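PDB 1VJ0: alcohol dehydrogenase, zinc-containing from Thermotoga maritima, which probably acts as a zinc-dependent oxidoreductase of the alcohol dehydrogenase family and binds two zinc ions. Local coordinates for residues K33-S38 against Y142-G147; R42-V47 against H152-P157; G196-I201 against A220-V225; G211-R216 against E237-D242. All coordinates share one frame; numbering follows the deposited sequence.

Interaction 1. Residues K33-S38 against Y142-G147; sequences KEFEIS and YPHLRG
The loop 142-147, with a cis peptide before Pro143 and an inverse gamma turn at Leu145, leads into strand 152-155 and packs against strand 31-37, the antiparallel partner of strand 16-22. The tight part lies where Leu145 splits its two methyls between two neighbours. CD1 meets Ile37 CG1 tip to tip at 3.6 Å, while CD2 lies over one face of the Phe35 ring, displaced toward its rim, in a CH-pi contact 4.2 Å from the centroid. Ile37 turns CG1 beside its backbone N (chi1 -55°), and its CD1 ends 3.4 Å from the carbonyl O of Pro143. The Phe35 and His144 rings pass obliquely, planes 36° apart, with Phe35 CD2 3.7 Å from His144 CD2. His144 carries Tyr142 CA above the centre of its ring, and its ND1 is hydrogen-bonded to Cys139 O.

The looser side, toward solvent, belongs to Tyr142 and Ser38. With CG anti to the backbone N, the tyrosine carries its hydroxyl to Ser38 N, just past the strand, Pro143 CB over one ring face and Glu36 O at the edge. Its OH accepts the N-H of Ser38 at 2.8 Å (148° at the hydrogen) and is also bonded to Asp39 O. The hydroxyl can thus accept from one backbone group and donate to the next, fixing the ring on the solvent side, while the inner part relies on apolar burial.

Interaction 2. Residues R42-V47 against H152-P157; sequences RGSILV and HIVLDP
Val47 O lies obliquely to the imidazole of His152, 3.6 Å from its CD2, and neighbouring side chains, among them Leu145, Val84 and Ala18, pack against this histidine. The other flat groups are the peptides themselves. The carbonyls of Leu155, Ile45 and Val47 each receive an N-H within their own plane, whereas Ile153 O is approached nearly along its C=O axis by Val47 N.

These four bonds form two antiparallel hydrogen-bonded pairs, Ile45 with Leu155 and Val47 with Ile153, flanking the non-hydrogen-bonded pair Leu46 with Val154. The bond from Leu155 N to Ile45 O is the straightest, 2.8 Å long with 175° at the hydrogen. His152 CA and Ser44 CA add C-H...O contacts at either end, Ser44 CA standing 3.1 Å from Leu155 O.

On one face Val47 CG2 touches Leu155 CD1 at 3.9 Å, and Val47 CB meets CG2 of Ile153 at 3.7 Å; Trp106 of strand 103-106 packs against all three residues. On the other, Leu46 has CG anti to the backbone N, which carries CD1 across to Val154 CG2 at 3.9 Å. Past the strand end the Pro157 ring leans on the loop at Arg42 and Gly43, its CB 3.4 Å from Gly43 O. The backbone angles of Gly43 (phi 92°) would jam a CB against the carbonyl O of Arg42; independently, a CB there would collide with Pro157 CB.

In this GroES-like domain, then, main-chain polarity is paired across the ladder while branched apolar side chains fill both faces, with Asp156, just past the strand, salt-bridged to Arg137.

Interaction 3. Residues G196-I201 against A220-V225; sequences GKTVVI and AENVIV
Backbone hydrogen bonds set the register of this parallel pair. Asn222 O accepts from Val199 N at 2.9 Å along an almost straight line (177° at the hydrogen); Val199 O then receives Ile224 N, and Ile224 O receives Ile201 N at 2.7 Å. At the entrance Lys197 O is gripped twice, by Glu221 N at 2.8 Å and by Asn222 N at 3.1 Å, both within the carbonyl plane. C-H...O contacts fill in between, as from Val200 CA to Ile224 O at 3.2 Å.

Strands 198-202 and 222-227 are joined through helix 206-217, a beta-alpha-beta unit of the Rossmann-type domain, where a nucleotide cofactor would be expected.

Among apolar contacts, Ile224 sends CD1 obliquely over to Thr198 CG2, 3.6 Å away, on the face packed by helix 252-262. On the helix 206-217 side, Ile201 CD1 crosses to Val223 CG1 at 4.1 Å, and Val199 CG2 meets Ala220 CB.

Polar side chains gather near the beginning of the pair. Thr198 OG1 lies 3.0 Å from Asn222 OD1. Glu221, extended with CG anti to the backbone N, brings OE1 near Gly196 CA; OE1 is hydrogen-bonded to Ser337 OG of the third subunit.

Interaction 4. Residues G211-R216 against E237-D242; sequences GVVIAR and EEIGAD
Arg216 NH1 divides its two N-H groups between a carbonyl and a carboxylate. It reaches Gly240 O at 2.8 Å, nearly along the C=O axis, and Asp242 OD2 at 2.7 Å in a salt bridge (167° at the hydrogen). Both acceptors lie at the guanidinium edge, yet OD2 is met from above the carboxylate plane, the planes 70° apart; a weak bond comes from NH2. The arginine folds back, bent at chi2 and chi3, so that CD also passes 3.6 Å from Gly240 O.

In the apolar layer behind, Val212 CG1 points between Ile239 O and Ala241 N, 3.5 Å from the latter, and the side chains of Val213 and Ile239 cross at about a right angle, CG2 to CD1.

Further out, Arg216 NH2 also binds Ala220 O, and Asp242 OD2 accepts from Val223 N, donors likely to keep the carboxylate ionised. Arg341 NH1 of the third subunit brings a like charge near Arg216 NE. Gly240, following helix 230-238, forms a Schellman motif with its positive phi; lacking a side chain, it lies close to Arg216 CG. Two successive crossover helices of a Rossmann-type fold meet here, the exit of helix 230-238 tied to the last turn of helix 206-217.

Overall arrangement
The four contacts form two touching pairs on opposite sides of the chain's centre. Interactions 1 and 2, centres 11 Å apart, alternate along the chain in the part before the Rossmann-type sheet, where Leu145 O and Val154 N, probably hydrogen-bonded, join the loop of one to strand 152-155 of the other. Interactions 3 and 4, centres 9 Å apart, follow later and also interleave: helix 206-217 of interaction 4 lies along the chain between the two strands of interaction 3, neighbours in the parallel six-stranded sheet. Between the pairs, centres lie 36 to 46 Å apart without touching. Each half of the chain is thus closed by contacts between its own segments, consistent with the two-domain plan of zinc-containing alcohol dehydrogenases.

Interaction 1. Residues K33-S38 against Y142-G147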
loop_
_atom_site.group_PDB
_atom_site.type_symbol
_atom_site.label_atom_id
_atom_site.label_comp_id
_atom_site.label_asym_id
_atom_site.label_seq_id
_atom_site.Cartn_x
_atom_site.Cartn_y
_atom_site.Cartn_z
ATOM N N LYS A 33 15.431 46.141 -11.495
ATOM C CA LYS A 33 16.408 46.603 -10.533
ATOM C C LYS A 33 17.715 45.817 -10.681
ATOM O O LYS A 33 17.700 44.647 -11.067
ATOM C CB LYS A 33 15.860 46.462 -9.118
ATOM C CG LYS A 33 16.871 46.979 -8.085
ATOM C CD LYS A 33 16.294 47.016 -6.663
ATOM C CE LYS A 33 16.939 48.166 -5.864
ATOM N NZ LYS A 33 16.441 48.218 -4.474
ATOM N N GLU A 34 18.830 46.452 -10.341
ATOM C CA GLU A 34 20.143 45.818 -10.429
ATOM C C GLU A 34 20.661 45.553 -9.043
ATOM O O GLU A 34 20.306 46.268 -8.106
ATOM C CB GLU A 34 21.088 46.707 -11.218
ATOM C CG GLU A 34 20.656 46.796 -12.660
ATOM C CD GLU A 34 21.506 47.758 -13.464
ATOM O OE1 GLU A 34 22.313 48.512 -12.863
ATOM O OE2 GLU A 34 21.354 47.770 -14.692
ATOM N N PHE A 35 21.475 44.495 -8.914
ATOM C CA PHE A 35 22.028 44.047 -7.616
ATOM C C PHE A 35 23.498 43.674 -7.811
ATOM O O PHE A 35 23.878 43.271 -8.881
ATOM C CB PHE A 35 21.307 42.822 -7.100
ATOM C CG PHE A 35 19.834 43.008 -6.929
ATOM C CD1 PHE A 35 18.963 42.809 -7.996
ATOM C CD2 PHE A 35 19.313 43.366 -5.707
ATOM C CE1 PHE A 35 17.578 43.004 -7.822
ATOM C CE2 PHE A 35 17.924 43.536 -5.513
ATOM C CZ PHE A 35 17.071 43.375 -6.567
ATOM N N GLU A 36 24.337 43.810 -6.790
ATOM C CA GLU A 36 25.726 43.361 -6.929
ATOM C C GLU A 36 25.877 42.243 -5.911
ATOM O O GLU A 36 25.570 42.410 -4.725
ATOM C CB GLU A 36 26.754 44.500 -6.704
ATOM C CG GLU A 36 28.185 43.960 -6.517
ATOM C CD GLU A 36 29.283 45.007 -6.417
ATOM O OE1 GLU A 36 28.963 46.207 -6.279
ATOM O OE2 GLU A 36 30.487 44.624 -6.472
ATOM N N ILE A 37 26.295 41.075 -6.370
ATOM C CA ILE A 37 26.348 39.917 -5.484
ATOM C C ILE A 37 27.828 39.629 -5.234
ATOM O O ILE A 37 28.585 39.459 -6.189
ATOM C CB ILE A 37 25.640 38.675 -6.058
ATOM C CG1 ILE A 37 24.168 38.927 -6.467
ATOM C CG2 ILE A 37 25.717 37.579 -5.050
ATOM C CD1 ILE A 37 23.276 39.576 -5.373
ATOM N N SER A 38 28.237 39.666 -3.956
ATOM C CA SER A 38 29.610 39.342 -3.552
ATOM C C SER A 38 29.517 38.042 -2.764
ATOM O O SER A 38 29.376 36.966 -3.355
ATOM C CB SER A 38 30.210 40.485 -2.762
ATOM O OG SER A 38 31.518 40.151 -2.328
ATOM N N TYR A 142 19.757 41.107 1.814
ATOM C CA TYR A 142 20.860 40.561 1.016
ATOM C C TYR A 142 20.936 39.067 1.320
ATOM O O TYR A 142 20.759 38.728 2.470
ATOM C CB TYR A 142 22.177 41.270 1.411
ATOM C CG TYR A 142 23.369 40.805 0.591
ATOM C CD1 TYR A 142 24.132 39.702 1.012
ATOM C CD2 TYR A 142 23.664 41.386 -0.626
ATOM C CE1 TYR A 142 25.196 39.244 0.271
ATOM C CE2 TYR A 142 24.721 40.936 -1.386
ATOM C CZ TYR A 142 25.497 39.870 -0.927
ATOM O OH TYR A 142 26.549 39.397 -1.689
ATOM N N PRO A 143 21.143 38.184 0.330
ATOM C CA PRO A 143 21.638 38.528 -1.015
ATOM C C PRO A 143 20.511 38.725 -2.054
ATOM O O PRO A 143 20.798 38.773 -3.229
ATOM C CB PRO A 143 22.507 37.328 -1.358
ATOM C CG PRO A 143 21.747 36.176 -0.718
ATOM C CD PRO A 143 21.237 36.726 0.558
ATOM N N HIS A 144 19.263 38.898 -1.577
ATOM C CA HIS A 144 18.117 39.420 -2.379
ATOM C C HIS A 144 17.446 38.478 -3.376
ATOM O O HIS A 144 16.210 38.457 -3.474
ATOM C CB HIS A 144 18.511 40.682 -3.146
ATOM C CG HIS A 144 19.172 41.729 -2.302
ATOM N ND1 HIS A 144 18.519 42.368 -1.264
ATOM C CD2 HIS A 144 20.427 42.260 -2.347
ATOM C CE1 HIS A 144 19.349 43.230 -0.689
ATOM N NE2 HIS A 144 20.507 43.192 -1.329
ATOM N N LEU A 145 18.254 37.722 -4.122
ATOM C CA LEU A 145 17.807 36.952 -5.298
ATOM C C LEU A 145 17.203 35.616 -4.894
ATOM O O LEU A 145 17.886 34.568 -4.889
ATOM C CB LEU A 145 19.001 36.763 -6.276
ATOM C CG LEU A 145 19.730 38.047 -6.697
ATOM C CD1 LEU A 145 20.928 37.740 -7.543
ATOM C CD2 LEU A 145 18.790 39.050 -7.406
ATOM N N ARG A 146 15.903 35.652 -4.552
ATOM C CA ARG A 146 15.224 34.483 -4.003
ATOM C C ARG A 146 14.019 34.085 -4.866
ATOM O O ARG A 146 13.104 33.408 -4.395
ATOM C CB ARG A 146 14.807 34.695 -2.552
ATOM C CG ARG A 146 15.951 34.906 -1.583
ATOM C CD ARG A 146 17.023 33.855 -1.616
ATOM N NE ARG A 146 17.893 34.001 -0.432
ATOM C CZ ARG A 146 18.788 33.106 -0.053
ATOM N NH1 ARG A 146 18.972 32.003 -0.764
ATOM N NH2 ARG A 146 19.519 33.329 1.021
ATOM N N GLY A 147 14.071 34.475 -6.138
ATOM C CA GLY A 147 13.054 34.144 -7.115
ATOM C C GLY A 147 13.666 34.055 -8.509
ATOM O O GLY A 147 14.791 34.489 -8.702
#

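Interaction 2. Residues R42-V47 against H152-P157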
loop_
_atom_site.group_PDB
_atom_site.type_symbol
_atom_site.label_atom_id
_atom_site.label_comp_id
_atom_site.label_asym_id
_atom_site.label_seq_id
_atom_site.Cartn_x
_atom_site.Cartn_y
_atom_site.Cartn_z
ATOM N N ARG A 42 26.832 30.559 3.673
ATOM C CA ARG A 42 27.535 29.295 3.665
ATOM C C ARG A 42 26.699 28.167 3.077
ATOM O O ARG A 42 25.555 27.933 3.451
ATOM C CB ARG A 42 28.007 28.938 5.076
ATOM C CG ARG A 42 29.020 27.819 5.129
ATOM C CD ARG A 42 29.169 27.210 6.521
ATOM N NE ARG A 42 29.894 28.157 7.389
ATOM C CZ ARG A 42 29.532 28.550 8.629
ATOM N NH1 ARG A 42 28.446 28.076 9.245
ATOM N NH2 ARG A 42 30.302 29.416 9.265
ATOM N N GLY A 43 27.292 27.454 2.130
ATOM C CA GLY A 43 26.681 26.273 1.560
ATOM C C GLY A 43 25.853 26.581 0.297
ATOM O O GLY A 43 25.437 25.666 -0.400
ATOM N N SER A 44 25.599 27.869 0.052
ATOM C CA SER A 44 24.682 28.318 -0.986
ATOM C C SER A 44 25.261 28.097 -2.367
ATOM O O SER A 44 26.474 27.994 -2.498
ATOM C CB SER A 44 24.480 29.834 -0.869
ATOM O OG SER A 44 23.723 30.153 0.277
ATOM N N ILE A 45 24.371 28.113 -3.371
ATOM C CA ILE A 45 24.702 27.957 -4.766
ATOM C C ILE A 45 24.239 29.189 -5.567
ATOM O O ILE A 45 23.060 29.525 -5.557
ATOM C CB ILE A 45 24.033 26.673 -5.380
ATOM C CG1 ILE A 45 24.383 25.450 -4.538
ATOM C CG2 ILE A 45 24.543 26.475 -6.802
ATOM C CD1 ILE A 45 23.391 25.104 -3.386
ATOM N N LEU A 46 25.171 29.877 -6.202
ATOM C CA LEU A 46 24.800 30.987 -7.075
ATOM C C LEU A 46 24.520 30.430 -8.447
ATOM O O LEU A 46 25.396 29.765 -9.043
ATOM C CB LEU A 46 25.921 31.994 -7.137
ATOM C CG LEU A 46 25.665 33.277 -7.921
ATOM C CD1 LEU A 46 24.421 34.033 -7.467
ATOM C CD2 LEU A 46 26.935 34.162 -7.776
ATOM N N VAL A 47 23.335 30.697 -8.950
ATOM C CA VAL A 47 22.838 30.109 -10.188
ATOM C C VAL A 47 22.458 31.206 -11.171
ATOM O O VAL A 47 21.757 32.154 -10.808
ATOM C CB VAL A 47 21.630 29.163 -9.911
ATOM C CG1 VAL A 47 21.061 28.547 -11.210
ATOM C CG2 VAL A 47 22.054 28.068 -8.933
ATOM N N HIS A 152 19.858 35.817 -11.964
ATOM C CA HIS A 152 20.487 34.865 -11.041
ATOM C C HIS A 152 19.584 34.587 -9.879
ATOM O O HIS A 152 18.746 35.431 -9.504
ATOM C CB HIS A 152 21.827 35.424 -10.516
ATOM C CG HIS A 152 22.851 35.626 -11.594
ATOM N ND1 HIS A 152 22.890 36.763 -12.371
ATOM C CD2 HIS A 152 23.871 34.837 -12.018
ATOM C CE1 HIS A 152 23.866 36.650 -13.264
ATOM N NE2 HIS A 152 24.464 35.480 -13.084
ATOM N N ILE A 153 19.803 33.432 -9.239
ATOM C CA ILE A 153 19.162 33.115 -7.972
ATOM C C ILE A 153 20.219 32.514 -7.039
ATOM O O ILE A 153 21.172 31.861 -7.494
ATOM C CB ILE A 153 17.961 32.130 -8.187
ATOM C CG1 ILE A 153 17.131 31.964 -6.907
ATOM C CG2 ILE A 153 18.477 30.769 -8.686
ATOM C CD1 ILE A 153 15.813 31.258 -7.160
ATOM N N VAL A 154 20.091 32.791 -5.742
ATOM C CA VAL A 154 20.922 32.160 -4.740
ATOM C C VAL A 154 20.119 31.045 -4.083
ATOM O O VAL A 154 19.070 31.303 -3.486
ATOM C CB VAL A 154 21.351 33.161 -3.656
ATOM C CG1 VAL A 154 22.178 32.465 -2.571
ATOM C CG2 VAL A 154 22.133 34.331 -4.299
ATOM N N LEU A 155 20.587 29.808 -4.212
ATOM C CA LEU A 155 19.898 28.640 -3.651
ATOM C C LEU A 155 20.575 28.288 -2.319
ATOM O O LEU A 155 21.809 28.231 -2.222
ATOM C CB LEU A 155 19.980 27.439 -4.620
ATOM C CG LEU A 155 19.432 27.558 -6.028
ATOM C CD1 LEU A 155 19.539 26.201 -6.662
ATOM C CD2 LEU A 155 18.000 28.004 -6.045
ATOM N N ASP A 156 19.780 28.097 -1.279
ATOM C CA ASP A 156 20.280 27.653 0.024
ATOM C C ASP A 156 20.864 26.235 -0.068
ATOM O O ASP A 156 20.452 25.468 -0.904
ATOM C CB ASP A 156 19.136 27.561 1.023
ATOM C CG ASP A 156 18.659 28.904 1.562
ATOM O OD1 ASP A 156 19.468 29.762 1.973
ATOM O OD2 ASP A 156 17.442 29.160 1.646
ATOM N N PRO A 157 21.745 25.853 0.861
ATOM C CA PRO A 157 22.347 24.510 0.854
ATOM C C PRO A 157 21.319 23.418 0.984
ATOM O O PRO A 157 21.521 22.315 0.500
ATOM C CB PRO A 157 23.324 24.542 2.054
ATOM C CG PRO A 157 22.898 25.704 2.917
ATOM C CD PRO A 157 22.273 26.682 1.958
#

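Interaction 3. Residues G196-I201 against A220-V225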
loop_
_atom_site.group_PDB
_atom_site.type_symbol
_atom_site.label_atom_id
_atom_site.label_comp_id
_atom_site.label_asym_id
_atom_site.label_seq_id
_atom_site.Cartn_x
_atom_site.Cartn_y
_atom_site.Cartn_z
ATOM N N GLY A 196 -4.775 -1.233 -17.539
ATOM C CA GLY A 196 -6.182 -1.499 -17.729
ATOM C C GLY A 196 -7.114 -0.409 -17.189
ATOM O O GLY A 196 -8.356 -0.630 -17.174
ATOM N N LYS A 197 -6.583 0.729 -16.731
ATOM C CA LYS A 197 -7.427 1.716 -16.113
ATOM C C LYS A 197 -7.852 2.838 -17.097
ATOM O O LYS A 197 -7.144 3.175 -18.057
ATOM C CB LYS A 197 -6.789 2.317 -14.839
ATOM C CG LYS A 197 -6.312 1.252 -13.799
ATOM C CD LYS A 197 -7.482 0.611 -13.104
ATOM C CE LYS A 197 -7.053 -0.507 -12.196
ATOM N NZ LYS A 197 -6.118 0.025 -11.131
ATOM N N THR A 198 -8.994 3.440 -16.767
ATOM C CA THR A 198 -9.545 4.600 -17.471
ATOM C C THR A 198 -9.414 5.827 -16.578
ATOM O O THR A 198 -9.877 5.802 -15.427
ATOM C CB THR A 198 -11.029 4.375 -17.843
ATOM O OG1 THR A 198 -11.112 3.408 -18.875
ATOM C CG2 THR A 198 -11.646 5.672 -18.445
ATOM N N VAL A 199 -8.700 6.841 -17.105
ATOM C CA VAL A 199 -8.391 8.108 -16.463
ATOM C C VAL A 199 -9.186 9.211 -17.125
ATOM O O VAL A 199 -9.216 9.296 -18.359
ATOM C CB VAL A 199 -6.894 8.435 -16.625
ATOM C CG1 VAL A 199 -6.610 9.884 -16.206
ATOM C CG2 VAL A 199 -6.075 7.411 -15.786
ATOM N N VAL A 200 -9.904 9.989 -16.317
ATOM C CA VAL A 200 -10.536 11.215 -16.785
ATOM C C VAL A 200 -9.838 12.399 -16.146
ATOM O O VAL A 200 -9.623 12.450 -14.923
ATOM C CB VAL A 200 -12.046 11.245 -16.483
ATOM C CG1 VAL A 200 -12.671 12.607 -16.842
ATOM C CG2 VAL A 200 -12.772 10.115 -17.191
ATOM N N ILE A 201 -9.458 13.360 -16.984
ATOM C CA ILE A 201 -8.884 14.596 -16.524
ATOM C C ILE A 201 -9.816 15.738 -16.798
ATOM O O ILE A 201 -10.269 15.917 -17.927
ATOM C CB ILE A 201 -7.551 14.829 -17.216
ATOM C CG1 ILE A 201 -6.573 13.722 -16.795
ATOM C CG2 ILE A 201 -7.002 16.225 -16.862
ATOM C CD1 ILE A 201 -5.392 13.583 -17.706
ATOM N N ALA A 220 -1.829 3.871 -18.332
ATOM C CA ALA A 220 -3.298 3.891 -18.380
ATOM C C ALA A 220 -3.783 3.386 -19.702
ATOM O O ALA A 220 -3.165 3.640 -20.741
ATOM C CB ALA A 220 -3.841 5.287 -18.169
ATOM N N GLU A 221 -4.921 2.705 -19.683
ATOM C CA GLU A 221 -5.474 2.209 -20.920
ATOM C C GLU A 221 -6.192 3.286 -21.727
ATOM O O GLU A 221 -6.033 3.390 -22.965
ATOM C CB GLU A 221 -6.436 1.058 -20.634
ATOM C CG GLU A 221 -6.974 0.416 -21.899
ATOM C CD GLU A 221 -7.869 -0.766 -21.582
ATOM O OE1 GLU A 221 -7.378 -1.729 -20.963
ATOM O OE2 GLU A 221 -9.069 -0.711 -21.917
ATOM N N ASN A 222 -7.047 4.035 -21.058
ATOM C CA ASN A 222 -7.777 5.124 -21.702
ATOM C C ASN A 222 -7.558 6.438 -20.959
ATOM O O ASN A 222 -7.604 6.487 -19.726
ATOM C CB ASN A 222 -9.296 4.854 -21.700
ATOM C CG ASN A 222 -9.673 3.562 -22.327
ATOM O OD1 ASN A 222 -10.338 2.713 -21.699
ATOM N ND2 ASN A 222 -9.301 3.394 -23.547
ATOM N N VAL A 223 -7.329 7.504 -21.718
ATOM C CA VAL A 223 -7.152 8.846 -21.127
ATOM C C VAL A 223 -8.157 9.804 -21.779
ATOM O O VAL A 223 -8.193 9.948 -23.033
ATOM C CB VAL A 223 -5.700 9.382 -21.257
ATOM C CG1 VAL A 223 -5.619 10.837 -20.737
ATOM C CG2 VAL A 223 -4.698 8.463 -20.529
ATOM N N ILE A 224 -9.054 10.345 -20.970
ATOM C CA ILE A 224 -10.118 11.233 -21.478
ATOM C C ILE A 224 -9.962 12.577 -20.805
ATOM O O ILE A 224 -9.768 12.635 -19.576
ATOM C CB ILE A 224 -11.517 10.664 -21.129
ATOM C CG1 ILE A 224 -11.740 9.320 -21.837
ATOM C CG2 ILE A 224 -12.674 11.678 -21.459
ATOM C CD1 ILE A 224 -12.239 8.261 -20.876
ATOM N N VAL A 225 -10.039 13.655 -21.601
ATOM C CA VAL A 225 -9.987 15.025 -21.069
ATOM C C VAL A 225 -11.307 15.796 -21.312
ATOM O O VAL A 225 -11.842 15.758 -22.406
ATOM C CB VAL A 225 -8.838 15.800 -21.711
ATOM C CG1 VAL A 225 -8.787 17.243 -21.178
ATOM C CG2 VAL A 225 -7.516 15.080 -21.434
#

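Interaction 4. Residues G211-R216 against E237-D242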
loop_
_atom_site.group_PDB
_atom_site.type_symbol
_atom_site.label_atom_id
_atom_site.label_comp_id
_atom_site.label_asym_id
_atom_site.label_seq_id
_atom_site.Cartn_x
_atom_site.Cartn_y
_atom_site.Cartn_z
ATOM N N GLY A 211 -0.941 15.872 -16.732
ATOM C CA GLY A 211 -1.748 14.696 -16.334
ATOM C C GLY A 211 -1.896 13.701 -17.477
ATOM O O GLY A 211 -1.790 12.491 -17.269
ATOM N N VAL A 212 -2.152 14.214 -18.691
ATOM C CA VAL A 212 -2.289 13.357 -19.888
ATOM C C VAL A 212 -1.019 12.535 -20.121
ATOM O O VAL A 212 -1.071 11.294 -20.238
ATOM C CB VAL A 212 -2.632 14.185 -21.171
ATOM C CG1 VAL A 212 -2.600 13.308 -22.437
ATOM C CG2 VAL A 212 -4.050 14.836 -21.019
ATOM N N VAL A 213 0.125 13.204 -20.155
ATOM C CA VAL A 213 1.406 12.550 -20.374
ATOM C C VAL A 213 1.784 11.591 -19.232
ATOM O O VAL A 213 2.286 10.483 -19.483
ATOM C CB VAL A 213 2.493 13.619 -20.633
ATOM C CG1 VAL A 213 3.894 13.030 -20.682
ATOM C CG2 VAL A 213 2.174 14.379 -21.904
ATOM N N ILE A 214 1.483 11.965 -17.986
ATOM C CA ILE A 214 1.790 11.122 -16.850
ATOM C C ILE A 214 0.895 9.916 -16.927
ATOM O O ILE A 214 1.392 8.805 -16.773
ATOM C CB ILE A 214 1.631 11.860 -15.538
ATOM C CG1 ILE A 214 2.718 12.947 -15.410
ATOM C CG2 ILE A 214 1.626 10.936 -14.321
ATOM C CD1 ILE A 214 2.290 14.079 -14.426
ATOM N N ALA A 215 -0.391 10.114 -17.187
ATOM C CA ALA A 215 -1.318 8.962 -17.286
ATOM C C ALA A 215 -0.844 7.965 -18.326
ATOM O O ALA A 215 -0.800 6.767 -18.082
ATOM C CB ALA A 215 -2.751 9.418 -17.610
ATOM N N ARG A 216 -0.477 8.483 -19.497
ATOM C CA ARG A 216 0.042 7.652 -20.588
ATOM C C ARG A 216 1.330 6.925 -20.139
ATOM O O ARG A 216 1.469 5.739 -20.338
ATOM C CB ARG A 216 0.337 8.503 -21.820
ATOM C CG ARG A 216 -0.818 8.757 -22.746
ATOM C CD ARG A 216 -1.028 7.657 -23.857
ATOM N NE ARG A 216 -1.863 6.560 -23.356
ATOM C CZ ARG A 216 -3.172 6.417 -23.543
ATOM N NH1 ARG A 216 -3.858 7.305 -24.239
ATOM N NH2 ARG A 216 -3.804 5.368 -23.021
ATOM N N GLU A 237 -5.271 15.935 -27.203
ATOM C CA GLU A 237 -5.186 14.826 -28.174
ATOM C C GLU A 237 -3.799 14.639 -28.773
ATOM O O GLU A 237 -3.308 13.509 -28.911
ATOM C CB GLU A 237 -6.175 15.048 -29.335
ATOM C CG GLU A 237 -7.645 14.940 -28.886
ATOM C CD GLU A 237 -8.654 15.449 -29.906
ATOM O OE1 GLU A 237 -8.236 15.954 -30.975
ATOM O OE2 GLU A 237 -9.874 15.367 -29.604
ATOM N N GLU A 238 -3.175 15.736 -29.165
ATOM C CA GLU A 238 -1.820 15.675 -29.696
ATOM C C GLU A 238 -0.780 15.108 -28.725
ATOM O O GLU A 238 0.231 14.554 -29.179
ATOM C CB GLU A 238 -1.395 17.041 -30.141
ATOM C CG GLU A 238 -2.135 17.437 -31.404
ATOM C CD GLU A 238 -1.765 18.794 -31.931
ATOM O OE1 GLU A 238 -0.941 19.493 -31.279
ATOM O OE2 GLU A 238 -2.297 19.139 -33.007
ATOM N N ILE A 239 -0.998 15.211 -27.419
ATOM C CA ILE A 239 0.018 14.708 -26.449
ATOM C C ILE A 239 -0.414 13.400 -25.777
ATOM O O ILE A 239 0.251 12.922 -24.833
ATOM C CB ILE A 239 0.440 15.772 -25.403
ATOM C CG1 ILE A 239 -0.699 16.101 -24.446
ATOM C CG2 ILE A 239 1.022 17.065 -26.077
ATOM C CD1 ILE A 239 -0.354 17.185 -23.494
ATOM N N GLY A 240 -1.548 12.853 -26.204
ATOM C CA GLY A 240 -1.871 11.447 -25.965
ATOM C C GLY A 240 -3.265 11.110 -25.465
ATOM O O GLY A 240 -3.519 9.960 -25.188
ATOM N N ALA A 241 -4.150 12.100 -25.283
ATOM C CA ALA A 241 -5.539 11.802 -24.900
ATOM C C ALA A 241 -6.232 10.949 -25.976
ATOM O O ALA A 241 -6.127 11.237 -27.191
ATOM C CB ALA A 241 -6.319 13.101 -24.646
ATOM N N ASP A 242 -6.988 9.937 -25.549
ATOM C CA ASP A 242 -7.774 9.105 -26.474
ATOM C C ASP A 242 -9.099 9.766 -26.878
ATOM O O ASP A 242 -9.642 9.468 -27.920
ATOM C CB ASP A 242 -8.108 7.756 -25.813
ATOM C CG ASP A 242 -6.865 6.944 -25.483
ATOM O OD1 ASP A 242 -6.194 6.510 -26.440
ATOM O OD2 ASP A 242 -6.505 6.681 -24.334
#